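Local coordinates for nucleoporin nup120 (Schizosaccharomyces pombe, PDB 4GQ2), which serves as a structural component of the nuclear pore complex, whose nucleoporins can also act as docking partners for transiently associated nuclear transport factors, at residues Ser71-Arg75 against Ile86-Ser90; Gly192-Ile196 against Glu207-Asp212; Ser296-Leu300 against Ser311-Leu315; Thr406-Val410 against Ile422-His426. One frame throughout, in Å; residues are numbered along the deposited sequence.

Contact 1 (Ser71-Arg75 against Ile86-Ser90)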
# COMPACT_ATOMS: atom_id res chain seq x y z
N SER A 71 18.14 -23.46 -9.57
CA SER A 71 18.77 -23.22 -8.27
C SER A 71 17.82 -22.69 -7.20
O SER A 71 17.00 -21.81 -7.47
CB SER A 71 19.93 -22.24 -8.42
OG SER A 71 20.77 -22.60 -9.51
N GLN A 72 17.94 -23.22 -5.99
CA GLN A 72 17.31 -22.61 -4.83
C GLN A 72 18.33 -21.72 -4.14
O GLN A 72 19.49 -22.11 -3.98
CB GLN A 72 16.72 -23.65 -3.88
CG GLN A 72 15.60 -23.09 -3.01
CD GLN A 72 14.67 -24.15 -2.44
OE1 GLN A 72 15.07 -25.30 -2.22
NE2 GLN A 72 13.42 -23.77 -2.19
N THR A 73 17.91 -20.52 -3.76
CA THR A 73 18.78 -19.55 -3.10
C THR A 73 18.19 -19.24 -1.72
O THR A 73 17.09 -18.70 -1.61
CB THR A 73 18.96 -18.28 -3.94
OG1 THR A 73 19.39 -18.63 -5.26
CG2 THR A 73 19.99 -17.36 -3.32
N LEU A 74 18.92 -19.62 -0.69
CA LEU A 74 18.40 -19.62 0.67
C LEU A 74 19.15 -18.66 1.58
O LEU A 74 20.38 -18.64 1.60
CB LEU A 74 18.43 -21.03 1.26
CG LEU A 74 17.66 -22.11 0.48
CD1 LEU A 74 17.89 -23.47 1.12
CD2 LEU A 74 16.17 -21.78 0.40
N ARG A 75 18.39 -17.88 2.34
CA ARG A 75 18.99 -16.95 3.27
C ARG A 75 18.80 -17.44 4.70
O ARG A 75 17.67 -17.59 5.18
CB ARG A 75 18.42 -15.55 3.06
CG ARG A 75 18.50 -14.62 4.26
CD ARG A 75 19.91 -14.17 4.58
NE ARG A 75 19.91 -13.55 5.90
CZ ARG A 75 19.94 -12.24 6.12
NH1 ARG A 75 20.01 -11.39 5.11
NH2 ARG A 75 19.90 -11.79 7.37
N ILE A 86 15.39 -19.83 7.99
CA ILE A 86 15.72 -19.94 6.57
C ILE A 86 14.59 -19.39 5.71
O ILE A 86 13.45 -19.86 5.80
CB ILE A 86 16.01 -21.40 6.16
CG1 ILE A 86 17.07 -22.02 7.06
CG2 ILE A 86 16.44 -21.46 4.70
CD1 ILE A 86 17.04 -23.53 7.10
N PHE A 87 14.93 -18.41 4.88
CA PHE A 87 14.00 -17.82 3.92
C PHE A 87 14.47 -18.09 2.49
O PHE A 87 15.64 -17.92 2.16
CB PHE A 87 13.93 -16.31 4.14
CG PHE A 87 13.12 -15.90 5.34
CD1 PHE A 87 13.61 -16.07 6.63
CD2 PHE A 87 11.88 -15.29 5.17
CE1 PHE A 87 12.86 -15.66 7.74
CE2 PHE A 87 11.13 -14.88 6.26
CZ PHE A 87 11.62 -15.06 7.56
N ASP A 88 13.55 -18.53 1.63
CA ASP A 88 13.84 -18.67 0.20
C ASP A 88 13.90 -17.28 -0.44
O ASP A 88 12.93 -16.52 -0.41
CB ASP A 88 12.78 -19.54 -0.48
CG ASP A 88 13.07 -19.79 -1.96
OD1 ASP A 88 13.93 -19.09 -2.53
OD2 ASP A 88 12.44 -20.68 -2.56
N VAL A 89 15.04 -16.95 -1.03
CA VAL A 89 15.24 -15.64 -1.64
C VAL A 89 15.54 -15.75 -3.13
O VAL A 89 16.13 -14.83 -3.71
CB VAL A 89 16.34 -14.83 -0.92
CG1 VAL A 89 15.96 -14.57 0.53
CG2 VAL A 89 17.68 -15.55 -0.99
N SER A 90 15.13 -16.86 -3.73
CA SER A 90 15.35 -17.12 -5.16
C SER A 90 14.71 -16.04 -6.01
O SER A 90 13.57 -15.66 -5.78
CB SER A 90 14.75 -18.47 -5.57
OG SER A 90 15.10 -19.49 -4.65
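The backbones of T73-R75 and I86-D88 run antiparallel 4.6 Å apart with 144° between their directions; R75 and F87 form a hydrogen-bonded pair, and L74 and D88 the non-hydrogen-bonded pair next to it. R75 N to F87 O (2.8 Å) and the return bond from F87 N close the first pair. Beyond D88 one more backbone bond forms, V89 N to T73 O, outside the regular pairing, and from there side chains replace the main chain. D88 OD1 accepts from S90 N at 2.8 Å, an Asx turn that bends the end of the strand. The turn brings S90 OG up to T73 N, which donates to it over 3.1 Å in a nearly straight bond. These are the two strands of the hairpin 73-79/83-88 within the β-propeller domain, where strand 59-64 flanks one side and strand 101-106 the other. With CG anti to the backbone N (chi1 -177°), the D88 carboxylate reaches toward Q72, whose NE2 meets OD2 at 3.3 Å from above the carboxylate plane, the amide turned 76° against it; S99 holds the same oxygen. L74 shares this face, its CD2 lying 3.9 Å from D88 CA and its CB against I86 CG2. V89 CG1 packs on R75 CB at 3.7 Å, while the R75 guanidinium leads off to S77, Y536 and K539.

Contact 2 (Gly192-Ile196 against Glu207-Asp212)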
# COMPACT_ATOMS: atom_id res chain seq x y z
N GLY A 192 44.94 -25.79 15.06
CA GLY A 192 44.54 -27.13 14.65
C GLY A 192 43.37 -27.19 13.68
O GLY A 192 42.65 -26.21 13.48
N LEU A 193 43.19 -28.37 13.08
CA LEU A 193 42.21 -28.56 12.02
C LEU A 193 41.79 -30.03 11.91
O LEU A 193 42.64 -30.91 11.77
CB LEU A 193 42.78 -28.08 10.67
CG LEU A 193 41.91 -28.15 9.41
CD1 LEU A 193 40.93 -26.99 9.34
CD2 LEU A 193 42.78 -28.19 8.17
N THR A 194 40.49 -30.27 11.97
CA THR A 194 39.94 -31.62 11.86
C THR A 194 39.09 -31.79 10.60
O THR A 194 38.50 -30.83 10.10
CB THR A 194 39.11 -32.00 13.11
OG1 THR A 194 38.66 -33.35 13.00
CG2 THR A 194 37.89 -31.09 13.26
N LYS A 195 39.04 -33.02 10.09
CA LYS A 195 38.08 -33.37 9.06
C LYS A 195 37.09 -34.37 9.65
O LYS A 195 37.46 -35.51 9.96
CB LYS A 195 38.75 -33.93 7.81
CG LYS A 195 37.79 -34.16 6.65
CD LYS A 195 38.40 -34.98 5.52
CE LYS A 195 39.19 -34.11 4.56
NZ LYS A 195 39.84 -34.93 3.50
N ILE A 196 35.86 -33.92 9.84
CA ILE A 196 34.79 -34.79 10.32
C ILE A 196 34.12 -35.46 9.12
O ILE A 196 33.62 -34.78 8.23
CB ILE A 196 33.76 -34.00 11.16
CG1 ILE A 196 34.47 -33.35 12.36
CG2 ILE A 196 32.63 -34.91 11.62
CD1 ILE A 196 33.68 -32.25 13.03
N GLU A 207 36.85 -38.96 12.60
CA GLU A 207 37.63 -37.76 12.28
C GLU A 207 38.94 -38.09 11.58
O GLU A 207 39.36 -39.24 11.54
CB GLU A 207 37.91 -36.93 13.54
CG GLU A 207 36.74 -36.83 14.51
CD GLU A 207 36.87 -35.65 15.46
OE1 GLU A 207 36.62 -35.83 16.67
OE2 GLU A 207 37.22 -34.54 14.98
N GLN A 208 39.57 -37.06 11.02
CA GLN A 208 40.95 -37.16 10.53
C GLN A 208 41.74 -35.95 11.03
O GLN A 208 41.38 -34.80 10.76
CB GLN A 208 41.00 -37.25 9.00
CG GLN A 208 40.59 -38.61 8.44
CD GLN A 208 40.68 -38.68 6.92
OE1 GLN A 208 40.56 -37.68 6.22
NE2 GLN A 208 40.88 -39.89 6.41
N HIS A 209 42.80 -36.24 11.78
CA HIS A 209 43.71 -35.22 12.31
C HIS A 209 44.54 -34.72 11.16
O HIS A 209 45.22 -35.50 10.49
CB HIS A 209 44.60 -35.84 13.38
CG HIS A 209 45.00 -34.88 14.48
ND1 HIS A 209 44.45 -34.93 15.71
CD2 HIS A 209 45.92 -33.84 14.50
CE1 HIS A 209 44.99 -33.97 16.48
NE2 HIS A 209 45.90 -33.30 15.74
N ILE A 210 44.48 -33.42 10.90
CA ILE A 210 45.27 -32.81 9.83
C ILE A 210 46.46 -32.07 10.42
O ILE A 210 46.31 -31.23 11.32
CB ILE A 210 44.41 -31.90 8.92
CG1 ILE A 210 43.41 -32.75 8.12
CG2 ILE A 210 45.29 -31.10 7.96
CD1 ILE A 210 42.34 -31.95 7.40
N ASP A 211 47.65 -32.38 9.91
CA ASP A 211 48.91 -32.00 10.54
C ASP A 211 49.52 -30.69 10.04
O ASP A 211 50.61 -30.31 10.48
CB ASP A 211 49.92 -33.15 10.40
CG ASP A 211 49.51 -34.39 11.17
OD1 ASP A 211 49.29 -34.28 12.40
OD2 ASP A 211 49.40 -35.48 10.56
N ASP A 212 48.82 -30.01 9.14
CA ASP A 212 49.31 -28.76 8.52
C ASP A 212 50.75 -28.91 8.03
O ASP A 212 51.62 -28.10 8.35
CB ASP A 212 49.18 -27.57 9.49
CG ASP A 212 47.76 -27.03 9.58
OD1 ASP A 212 46.88 -27.46 8.80
OD2 ASP A 212 47.52 -26.14 10.43
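A chi1 of -177° turns T194 OG1 away from its own N, and E207, with CG anti to the carbonyl carbon (chi1 -41°), extends beyond it; these torsions set hydroxyl and carboxylate against each other diagonally across the strands. T194 OG1 donates to E207 OE2 at 2.7 Å, reaching the oxygen on its anti side, 17° out of the carboxylate plane. S167 also bonds OE2, so two hydroxyl groups grip one oxygen. A valine in place of T194 would probably cost E207 OE2 one of these two partners and let the carboxylate turn more easily. On the face of L193, K195 and I210, L193 CD2 lies 3.8 Å from I210 CG2, and I210 CD1 also reaches K195 CB. K195 and Q208 run side by side, Q208 OE1 3.5 Å from K195 CD, and both polar ends continue to N267. Between them the backbone closes a hydrogen-bonded pair, Q208 N to K195 O at 2.8 Å and K195 N to Q208 O. The hairpin 193-199/204-210 forms the last two strands of a four-stranded antiparallel propeller blade. Its faces thus differ in chemistry: on one, E207, held by T194, is tied by S167 to the loop beyond; the other joins L262 by aliphatic packing and the N267 side-chain amide by hydrogen bonds.

Contact 3 (Ser296-Leu300 against Ser311-Leu315)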
# COMPACT_ATOMS: atom_id res chain seq x y z
N SER A 296 39.52 -20.85 -9.14
CA SER A 296 40.88 -20.82 -9.67
C SER A 296 41.59 -19.53 -9.26
O SER A 296 42.82 -19.46 -9.25
CB SER A 296 40.84 -20.95 -11.20
OG SER A 296 42.13 -21.12 -11.75
N PHE A 297 40.80 -18.50 -8.93
CA PHE A 297 41.35 -17.24 -8.45
C PHE A 297 40.99 -17.01 -6.99
O PHE A 297 39.96 -17.48 -6.51
CB PHE A 297 40.86 -16.07 -9.30
CG PHE A 297 41.26 -16.16 -10.74
CD1 PHE A 297 42.46 -15.61 -11.18
CD2 PHE A 297 40.43 -16.78 -11.67
CE1 PHE A 297 42.83 -15.68 -12.51
CE2 PHE A 297 40.79 -16.86 -13.00
CZ PHE A 297 41.99 -16.31 -13.42
N ILE A 298 41.86 -16.28 -6.30
CA ILE A 298 41.74 -16.05 -4.87
C ILE A 298 42.02 -14.59 -4.58
O ILE A 298 43.05 -14.06 -4.98
CB ILE A 298 42.74 -16.93 -4.08
CG1 ILE A 298 42.30 -18.39 -4.10
CG2 ILE A 298 42.87 -16.46 -2.64
CD1 ILE A 298 43.44 -19.37 -4.00
N ALA A 299 41.09 -13.95 -3.88
CA ALA A 299 41.31 -12.60 -3.38
C ALA A 299 41.74 -12.68 -1.92
O ALA A 299 41.22 -13.50 -1.15
CB ALA A 299 40.06 -11.76 -3.54
N LEU A 300 42.68 -11.83 -1.55
CA LEU A 300 43.27 -11.84 -0.22
C LEU A 300 43.42 -10.41 0.30
O LEU A 300 43.83 -9.52 -0.45
CB LEU A 300 44.62 -12.58 -0.23
CG LEU A 300 45.68 -12.35 0.85
CD1 LEU A 300 45.22 -12.77 2.24
CD2 LEU A 300 46.97 -13.07 0.47
N SER A 311 44.95 -8.53 -2.73
CA SER A 311 45.75 -9.29 -3.69
C SER A 311 44.90 -10.33 -4.42
O SER A 311 43.92 -10.83 -3.87
CB SER A 311 46.91 -9.99 -2.98
OG SER A 311 47.92 -9.07 -2.62
N ILE A 312 45.28 -10.63 -5.66
CA ILE A 312 44.70 -11.75 -6.40
C ILE A 312 45.79 -12.76 -6.75
O ILE A 312 46.90 -12.39 -7.12
CB ILE A 312 43.93 -11.28 -7.66
CG1 ILE A 312 42.65 -10.53 -7.26
CG2 ILE A 312 43.60 -12.46 -8.57
CD1 ILE A 312 41.86 -9.94 -8.42
N TYR A 313 45.47 -14.04 -6.60
CA TYR A 313 46.38 -15.13 -6.91
C TYR A 313 45.73 -16.13 -7.86
O TYR A 313 44.53 -16.40 -7.75
CB TYR A 313 46.79 -15.87 -5.63
CG TYR A 313 47.65 -15.07 -4.67
CD1 TYR A 313 47.07 -14.15 -3.80
CD2 TYR A 313 49.03 -15.25 -4.62
CE1 TYR A 313 47.84 -13.43 -2.91
CE2 TYR A 313 49.81 -14.53 -3.72
CZ TYR A 313 49.21 -13.62 -2.88
OH TYR A 313 49.96 -12.88 -1.99
N LYS A 314 46.52 -16.67 -8.77
CA LYS A 314 46.09 -17.75 -9.65
C LYS A 314 46.52 -19.09 -9.06
O LYS A 314 47.66 -19.23 -8.61
CB LYS A 314 46.68 -17.57 -11.05
CG LYS A 314 46.32 -18.65 -12.06
CD LYS A 314 45.00 -18.39 -12.75
CE LYS A 314 44.50 -19.60 -13.54
NZ LYS A 314 45.25 -19.84 -14.80
N LEU A 315 45.60 -20.04 -9.04
CA LEU A 315 45.93 -21.41 -8.66
C LEU A 315 46.18 -22.24 -9.91
O LEU A 315 45.32 -22.33 -10.80
CB LEU A 315 44.81 -22.05 -7.82
CG LEU A 315 45.17 -22.84 -6.55
CD1 LEU A 315 44.01 -23.73 -6.17
CD2 LEU A 315 46.44 -23.67 -6.66
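Y313 and I298 face each other as an antiparallel hydrogen-bonded pair, and with L300 they have the largest buried areas of the contact. Two backbone bonds lock the pair, I298 N to Y313 O at 3.0 Å and Y313 N to I298 O at 2.9 Å. I298 O also lies at the edge of the Y313 ring, near its plane. The phenol lies beside L300, which swings its CG anti to the backbone N (chi1 158°) and sets CD2 3.5 Å from Y313 CE1; the two side chains cross at a slant, and the tyrosine hydroxyl beyond makes a weak hydrogen bond to Y302. L300 is itself paired with S311 through two further backbone bonds, S311 N to L300 O being 2.7 Å. Strands 297-302 and 309-317 form the central hairpin of a four-stranded antiparallel β-propeller blade, flanked by 288-290 and 324-328. L288 touches both I298 and L300, while V326 and I328 pack on Y313. The opposite face carries F297, A299, I312 and K314. K314 bends at chi2 (86°) so that its chain crosses the F297 ring obliquely, CD 3.5 Å from F297 CE1; I312 CG2 approaches the same ring at 4.2 Å from F297 CD1. F362 meets F297 edge-to-face from outside the hairpin, and L352 of strand 346-354 touches F297, A299 and I312. At the far end S296 O accepts from L315 N at 2.8 Å.

Contact 4 (Thr406-Val410 against Ile422-His426)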
# COMPACT_ATOMS: atom_id res chain seq x y z
N THR A 406 11.21 12.60 9.37
CA THR A 406 10.07 13.07 8.59
C THR A 406 9.13 13.93 9.43
O THR A 406 8.95 13.69 10.63
CB THR A 406 9.27 11.91 7.97
OG1 THR A 406 8.66 11.14 9.02
CG2 THR A 406 10.18 11.02 7.11
N PHE A 407 8.51 14.92 8.78
CA PHE A 407 7.78 15.97 9.48
C PHE A 407 6.62 16.52 8.65
O PHE A 407 6.73 16.68 7.43
CB PHE A 407 8.77 17.10 9.85
CG PHE A 407 8.12 18.35 10.38
CD1 PHE A 407 7.81 18.48 11.73
CD2 PHE A 407 7.82 19.41 9.52
CE1 PHE A 407 7.22 19.63 12.22
CE2 PHE A 407 7.22 20.56 10.00
CZ PHE A 407 6.92 20.67 11.36
N PHE A 408 5.50 16.80 9.31
CA PHE A 408 4.40 17.56 8.70
C PHE A 408 3.62 18.38 9.74
O PHE A 408 3.53 17.99 10.90
CB PHE A 408 3.47 16.65 7.90
CG PHE A 408 2.74 15.62 8.73
CD1 PHE A 408 3.36 14.42 9.07
CD2 PHE A 408 1.44 15.85 9.16
CE1 PHE A 408 2.69 13.47 9.83
CE2 PHE A 408 0.76 14.91 9.93
CZ PHE A 408 1.38 13.71 10.25
N ASP A 409 3.07 19.51 9.32
CA ASP A 409 2.20 20.30 10.18
C ASP A 409 0.84 19.61 10.29
O ASP A 409 0.47 18.83 9.42
CB ASP A 409 2.02 21.72 9.65
CG ASP A 409 3.29 22.55 9.74
OD1 ASP A 409 4.23 22.15 10.47
OD2 ASP A 409 3.35 23.60 9.08
N VAL A 410 0.13 19.91 11.37
CA VAL A 410 -1.21 19.41 11.58
C VAL A 410 -2.08 19.77 10.37
O VAL A 410 -2.17 20.95 10.01
CB VAL A 410 -1.79 19.97 12.90
CG1 VAL A 410 -3.31 19.84 12.94
CG2 VAL A 410 -1.17 19.25 14.10
N ILE A 422 -2.18 9.72 8.34
CA ILE A 422 -0.88 10.08 7.76
C ILE A 422 0.29 9.38 8.45
O ILE A 422 1.16 8.81 7.78
CB ILE A 422 -0.65 11.60 7.73
CG1 ILE A 422 -1.73 12.29 6.87
CG2 ILE A 422 0.75 11.93 7.23
CD1 ILE A 422 -1.86 13.78 7.12
N TRP A 423 0.29 9.40 9.78
CA TRP A 423 1.35 8.72 10.55
C TRP A 423 1.33 7.22 10.37
O TRP A 423 2.38 6.60 10.29
CB TRP A 423 1.26 9.07 12.03
CG TRP A 423 2.08 10.28 12.41
CD1 TRP A 423 1.61 11.50 12.88
CD2 TRP A 423 3.54 10.41 12.40
NE1 TRP A 423 2.66 12.36 13.15
CE2 TRP A 423 3.84 11.77 12.88
CE3 TRP A 423 4.60 9.57 12.04
CZ2 TRP A 423 5.14 12.24 12.98
CZ3 TRP A 423 5.90 10.07 12.15
CH2 TRP A 423 6.17 11.37 12.61
N LEU A 424 0.14 6.64 10.31
CA LEU A 424 0.01 5.20 10.11
C LEU A 424 0.57 4.80 8.75
O LEU A 424 1.35 3.85 8.65
CB LEU A 424 -1.45 4.78 10.23
CG LEU A 424 -1.79 3.30 10.28
CD1 LEU A 424 -1.40 2.71 11.63
CD2 LEU A 424 -3.28 3.08 10.01
N GLN A 425 0.20 5.54 7.70
CA GLN A 425 0.76 5.30 6.38
C GLN A 425 2.28 5.35 6.39
O GLN A 425 2.93 4.42 5.90
CB GLN A 425 0.21 6.30 5.35
CG GLN A 425 -0.83 5.70 4.41
CD GLN A 425 -0.53 5.97 2.94
OE1 GLN A 425 -1.29 5.56 2.06
NE2 GLN A 425 0.58 6.64 2.67
N HIS A 426 2.83 6.40 6.98
CA HIS A 426 4.27 6.59 7.06
C HIS A 426 5.00 5.48 7.77
O HIS A 426 6.05 5.02 7.31
CB HIS A 426 4.60 7.93 7.72
CG HIS A 426 6.07 8.13 7.99
ND1 HIS A 426 6.62 7.88 9.19
CD2 HIS A 426 7.11 8.52 7.15
CE1 HIS A 426 7.94 8.12 9.13
NE2 HIS A 426 8.24 8.51 7.88
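Aromatic and aliphatic packing carries the contact, centred on F408, whose chi1 of 64° holds CG between the backbone N and carbonyl carbon and directs the ring at helix 419-428. I422 lays its CG2 methyl over one face of that ring in a CH-pi contact, 3.8 Å from the centroid and 22° off the normal. W423 meets F408 differently: F408 CZ and CE1 sit over one face of the indole, and W423 CD1 lies 3.4 Å from CZ near the plane of the phenyl ring. The planes are inclined at 49°, with 4.8 Å between the F408 centroid and that of the five-membered ring. Replacing W423 by an alanine would probably open a gap beside F408 and leave its ring freer to shift. Y500 of helix 492-515 meets both rings edge-to-face, and its hydroxyl bonds F408 N. Polar atoms come close at one place, where T406 OG1 stands over a face of the H426 imidazole, 2.9 Å from NE2. T406 CG2 touches the same nitrogen at 3.3 Å. The rings of F408 and W423 and the I422 methyl thus hold the loop against helix 419-428 by apolar and ring contacts.

Along the chain the four contacts follow one another in series, each closing before the next opens. Contacts 1, 2 and 3 are hairpins in three separate sheets of the β-propeller domain: strands 73-79/83-88, 193-199/204-210 and 297-302/309-317. Their centres are 24 to 31 Å apart, contacts 2 and 3 being the nearest pair, as expected for separate blades of one propeller. Contact 4 instead joins a loop to helix 419-428, its centre about 36 Å from that of contact 1 and 60 Å from that of contact 2, on the opposite side of the chain's centre from contacts 2 and 3. Contact 1 thus lies between the outlying blades and the helical part of this elongated pore scaffold component.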